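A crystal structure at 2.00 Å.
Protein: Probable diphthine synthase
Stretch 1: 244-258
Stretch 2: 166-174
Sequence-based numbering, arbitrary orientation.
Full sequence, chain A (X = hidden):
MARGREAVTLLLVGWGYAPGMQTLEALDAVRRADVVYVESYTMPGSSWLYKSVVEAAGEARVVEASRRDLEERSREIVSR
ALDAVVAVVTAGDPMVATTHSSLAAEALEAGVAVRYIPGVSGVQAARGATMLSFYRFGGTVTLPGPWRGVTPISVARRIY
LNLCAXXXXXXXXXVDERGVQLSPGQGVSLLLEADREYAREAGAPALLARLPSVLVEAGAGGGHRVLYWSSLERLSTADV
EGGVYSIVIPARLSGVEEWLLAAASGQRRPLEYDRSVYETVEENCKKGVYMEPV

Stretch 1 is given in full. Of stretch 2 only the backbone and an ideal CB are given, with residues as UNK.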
# COMPACT_ATOMS: atom_id res chain seq x y z
N VAL A 244 -5.29 -4.97 9.11
CA VAL A 244 -4.30 -4.62 8.09
C VAL A 244 -5.01 -3.51 7.32
O VAL A 244 -5.89 -3.77 6.51
CB VAL A 244 -4.01 -5.81 7.18
CG1 VAL A 244 -2.84 -5.49 6.26
CG2 VAL A 244 -3.73 -7.04 8.02
N TYR A 245 -4.65 -2.27 7.63
CA TYR A 245 -5.30 -1.12 7.02
C TYR A 245 -4.44 -0.32 6.06
O TYR A 245 -3.21 -0.44 6.04
CB TYR A 245 -5.72 -0.09 8.09
CG TYR A 245 -6.61 -0.59 9.20
CD1 TYR A 245 -6.08 -0.94 10.44
CD2 TYR A 245 -7.98 -0.65 9.01
CE1 TYR A 245 -6.92 -1.35 11.49
CE2 TYR A 245 -8.83 -1.05 10.04
CZ TYR A 245 -8.30 -1.40 11.27
OH TYR A 245 -9.17 -1.72 12.28
N SER A 246 -5.13 0.52 5.31
CA SER A 246 -4.51 1.50 4.44
C SER A 246 -5.39 2.70 4.77
O SER A 246 -6.54 2.54 5.24
CB SER A 246 -4.56 1.10 2.96
OG SER A 246 -5.89 0.89 2.52
N ILE A 247 -4.86 3.90 4.57
CA ILE A 247 -5.61 5.11 4.86
C ILE A 247 -5.80 5.93 3.59
O ILE A 247 -4.89 6.05 2.78
CB ILE A 247 -4.85 5.94 5.93
CG1 ILE A 247 -4.86 5.19 7.27
CG2 ILE A 247 -5.50 7.30 6.09
CD1 ILE A 247 -3.92 5.78 8.28
N VAL A 248 -7.00 6.44 3.37
CA VAL A 248 -7.19 7.29 2.22
C VAL A 248 -7.45 8.69 2.78
O VAL A 248 -8.32 8.87 3.65
CB VAL A 248 -8.35 6.81 1.33
CG1 VAL A 248 -8.70 7.89 0.28
CG2 VAL A 248 -7.95 5.52 0.62
N ILE A 249 -6.64 9.66 2.34
CA ILE A 249 -6.77 11.08 2.73
C ILE A 249 -7.26 11.74 1.42
O ILE A 249 -6.48 12.09 0.54
CB ILE A 249 -5.41 11.68 3.15
CG1 ILE A 249 -4.85 10.89 4.36
CG2 ILE A 249 -5.58 13.18 3.54
CD1 ILE A 249 -3.35 11.16 4.62
N PRO A 250 -8.57 11.95 1.31
CA PRO A 250 -9.13 12.54 0.10
C PRO A 250 -8.89 14.00 -0.17
O PRO A 250 -8.55 14.78 0.74
CB PRO A 250 -10.61 12.23 0.25
CG PRO A 250 -10.84 12.49 1.69
CD PRO A 250 -9.57 11.99 2.40
N ALA A 251 -8.99 14.34 -1.45
CA ALA A 251 -8.90 15.73 -1.87
C ALA A 251 -10.36 16.09 -1.66
O ALA A 251 -11.17 15.22 -1.31
CB ALA A 251 -8.55 15.83 -3.36
N ARG A 252 -10.72 17.35 -1.88
CA ARG A 252 -12.11 17.75 -1.68
C ARG A 252 -13.05 16.86 -2.47
O ARG A 252 -12.97 16.78 -3.69
CB ARG A 252 -12.28 19.21 -2.11
CG ARG A 252 -13.58 19.79 -1.69
CD ARG A 252 -13.44 21.26 -1.38
NE ARG A 252 -14.74 21.82 -1.09
CZ ARG A 252 -14.94 23.04 -0.62
NH1 ARG A 252 -13.90 23.83 -0.38
NH2 ARG A 252 -16.17 23.46 -0.40
N LEU A 253 -13.97 16.20 -1.77
CA LEU A 253 -14.89 15.27 -2.42
C LEU A 253 -15.87 15.94 -3.35
O LEU A 253 -16.34 17.04 -3.08
CB LEU A 253 -15.70 14.50 -1.38
CG LEU A 253 -14.88 13.63 -0.43
CD1 LEU A 253 -15.77 13.05 0.66
CD2 LEU A 253 -14.20 12.55 -1.24
N SER A 254 -16.19 15.25 -4.43
CA SER A 254 -17.17 15.74 -5.38
C SER A 254 -18.52 15.43 -4.72
O SER A 254 -18.61 14.56 -3.86
CB SER A 254 -17.05 14.97 -6.71
OG SER A 254 -17.93 13.86 -6.73
N GLY A 255 -19.57 16.15 -5.11
CA GLY A 255 -20.87 15.90 -4.51
C GLY A 255 -21.26 14.43 -4.59
O GLY A 255 -21.74 13.85 -3.61
N VAL A 256 -21.06 13.83 -5.75
CA VAL A 256 -21.40 12.42 -5.92
C VAL A 256 -20.51 11.55 -5.02
O VAL A 256 -20.97 10.55 -4.47
CB VAL A 256 -21.26 11.98 -7.40
CG1 VAL A 256 -21.30 10.46 -7.51
CG2 VAL A 256 -22.43 12.57 -8.22
N GLU A 257 -19.25 11.96 -4.82
CA GLU A 257 -18.35 11.18 -3.97
C GLU A 257 -18.74 11.16 -2.49
O GLU A 257 -18.55 10.15 -1.82
CB GLU A 257 -16.92 11.69 -4.10
CG GLU A 257 -16.20 11.20 -5.36
CD GLU A 257 -14.78 11.68 -5.39
OE1 GLU A 257 -14.55 12.89 -5.19
OE2 GLU A 257 -13.87 10.86 -5.59
N GLU A 258 -19.24 12.28 -1.98
CA GLU A 258 -19.69 12.38 -0.59
C GLU A 258 -20.81 11.37 -0.38
O GLU A 258 -20.91 10.72 0.67
CB GLU A 258 -20.22 13.79 -0.28
CG GLU A 258 -19.12 14.82 -0.12
CD GLU A 258 -19.63 16.24 0.16
OE1 GLU A 258 -18.79 17.12 0.44
OE2 GLU A 258 -20.86 16.47 0.10
N UNK A 166 -5.80 18.04 -6.78
CA UNK A 166 -7.17 17.58 -6.60
C UNK A 166 -7.25 16.06 -6.55
O UNK A 166 -8.26 15.46 -6.94
CB UNK A 166 -8.06 18.11 -7.73
N UNK A 167 -6.18 15.42 -6.07
CA UNK A 167 -6.10 13.97 -6.01
C UNK A 167 -6.16 13.39 -4.60
O UNK A 167 -5.66 13.98 -3.66
CB UNK A 167 -4.81 13.51 -6.68
N UNK A 168 -6.76 12.21 -4.47
CA UNK A 168 -6.88 11.51 -3.19
C UNK A 168 -5.57 10.78 -2.91
O UNK A 168 -4.99 10.15 -3.81
CB UNK A 168 -8.06 10.53 -3.20
N UNK A 169 -5.10 10.86 -1.67
CA UNK A 169 -3.86 10.21 -1.29
C UNK A 169 -4.13 8.82 -0.71
O UNK A 169 -5.07 8.61 0.07
CB UNK A 169 -3.10 11.07 -0.28
N UNK A 170 -3.31 7.86 -1.09
CA UNK A 170 -3.44 6.54 -0.50
C UNK A 170 -2.24 6.52 0.44
O UNK A 170 -1.12 6.80 0.02
CB UNK A 170 -3.45 5.40 -1.52
N UNK A 171 -2.47 6.25 1.72
CA UNK A 171 -1.35 6.22 2.65
C UNK A 171 -1.25 4.83 3.27
O UNK A 171 -2.16 4.36 3.97
CB UNK A 171 -1.51 7.29 3.73
N UNK A 172 -0.14 4.16 2.98
CA UNK A 172 0.08 2.83 3.50
C UNK A 172 0.76 2.93 4.86
O UNK A 172 1.43 3.92 5.18
CB UNK A 172 0.92 2.00 2.53
N UNK A 173 0.60 1.89 5.66
CA UNK A 173 1.20 1.84 7.00
C UNK A 173 2.39 0.87 7.00
O UNK A 173 2.31 -0.24 6.47
CB UNK A 173 0.16 1.42 8.04
N UNK A 174 3.49 1.32 7.57
CA UNK A 174 4.72 0.54 7.70
C UNK A 174 4.45 -0.80 8.41
O UNK A 174 3.40 -1.00 9.03
CB UNK A 174 5.77 1.34 8.46

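Position 166 has phi/psi of 76/30, and a positive phi by itself favours glycine. The ideal CB lies sideways, 5.0 Å from A251 CB, so stretch 1 alone would not exclude a side chain; the backbone angles are the stronger evidence. The residue is G166, the first to leave the preceding helix, in a Schellman motif.

At 167, phi/psi of -110/146 is extended and CA-to-CB points away, with nothing of stretch 1 within 5.5 Å of the ideal CB. Many residues would suit. The deposited one is L167, whose contribution here is mostly backbone: its O lies 3.4 Å from A251 CB and accepts from water 1.

Position 168 begins the strand that pairs antiparallel with 246-249, the axes at 157°. CA-to-CB points sideways, and the ideal CB is 4.0 Å from P250 CA and 4.3 Å from A251 N. Beyond it stretch 1 offers two polar groups, the A251 N donor and the E257 carboxylate. A long polar side chain could reach one of them; a ring with nitrogens at separate corners could serve both. H168 does so with chi1 m: A251 N donates to H168 ND1 (3.0 Å, 164°), and H168 NE2 donates to E257 OE2 (2.8 Å, 172°). An acceptor at ND1 and a donor at NE2 define the NE2-H tautomer for these two bonds, both of which meet the ring at its edge. The carboxylate is positioned from its own side as well, since S254 N donates to E257 OE1 at 3.0 Å.

Position 169 forms a hydrogen-bonded pair with I249, and its ideal CB is 3.6 Å from I249 O. Small or beta-branched residues would fit, and a hydroxyl would also have water 1 as a partner. T169 places its CB 4.1 Å from I249 CB, while T169 OG1 donates to water 1 (2.7 Å), which in turn donates to I249 O (2.9 Å). The backbone bonds are T169 N to I249 O (2.9 Å) and I249 N to T169 O (3.0 Å).

Position 170 faces V248 in a non-hydrogen-bonded pair, and its CB shares a face with V248, the ideal CB being 5.0 Å from V248 CG2. Valine, isoleucine or threonine would suit; it is T170, chi1 m, its hydroxyl bonded elsewhere in the structure.

At 171 the CB shares the other face with I247 and I249, the ideal CB 3.7 Å from I247 O and 4.4 Å from I249 CD1. Small or medium apolar residues, alanine or valine among them, would suit this face; stretch 1 alone does not decide between them. A171 packs its CB 4.2 Å from I247 CB, and A171 N donates to I247 O at 2.6 Å.

The ideal CB at 172 has no stretch 1 atom within 5.5 Å, so the choice is wide. L172 bends its end back, CD2 reaching 4.2 Å from S246 CB.

At 173 CA-to-CB points toward stretch 1, the ideal CB 4.3 Å from Y245 O, with Y245 CB and I247 CD1 within reach of a longer apolar chain. L173 puts CD1 4.0 Å from Y245 CB and CD2 4.1 Å from I247 CD1.

Position 174 is out of reach and unconstrained by stretch 1; it is D174.

Stretch 2 166-174: GLHTTALLD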
# COMPACT_ATOMS: atom_id res chain seq x y z
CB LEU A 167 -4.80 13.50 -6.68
CG LEU A 167 -4.51 13.96 -8.12
CD1 LEU A 167 -3.13 13.48 -8.55
CD2 LEU A 167 -5.57 13.41 -9.03
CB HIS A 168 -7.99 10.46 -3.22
CG HIS A 168 -9.32 10.96 -3.68
ND1 HIS A 168 -9.88 12.14 -3.23
CD2 HIS A 168 -10.27 10.37 -4.45
CE1 HIS A 168 -11.11 12.25 -3.69
NE2 HIS A 168 -11.37 11.19 -4.44
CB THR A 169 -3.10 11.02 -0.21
OG1 THR A 169 -2.76 12.31 -0.72
CG2 THR A 169 -1.83 10.29 0.20
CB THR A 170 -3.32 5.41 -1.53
OG1 THR A 170 -4.41 5.49 -2.46
CG2 THR A 170 -3.39 4.05 -0.80
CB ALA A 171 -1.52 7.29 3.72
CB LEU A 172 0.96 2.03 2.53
CG LEU A 172 0.52 1.95 1.05
CD1 LEU A 172 1.48 1.01 0.31
CD2 LEU A 172 -0.91 1.44 0.93
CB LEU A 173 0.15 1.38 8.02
CG LEU A 173 -1.07 2.29 8.23
CD1 LEU A 173 -2.16 1.54 8.95
CD2 LEU A 173 -0.64 3.51 9.01
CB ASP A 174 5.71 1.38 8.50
CG ASP A 174 7.16 1.04 8.21
OD1 ASP A 174 8.03 1.70 8.82
OD2 ASP A 174 7.42 0.13 7.39
O HOH W 1 -4.91 13.89 -1.06
O HOH W 2 -1.19 -0.38 4.40
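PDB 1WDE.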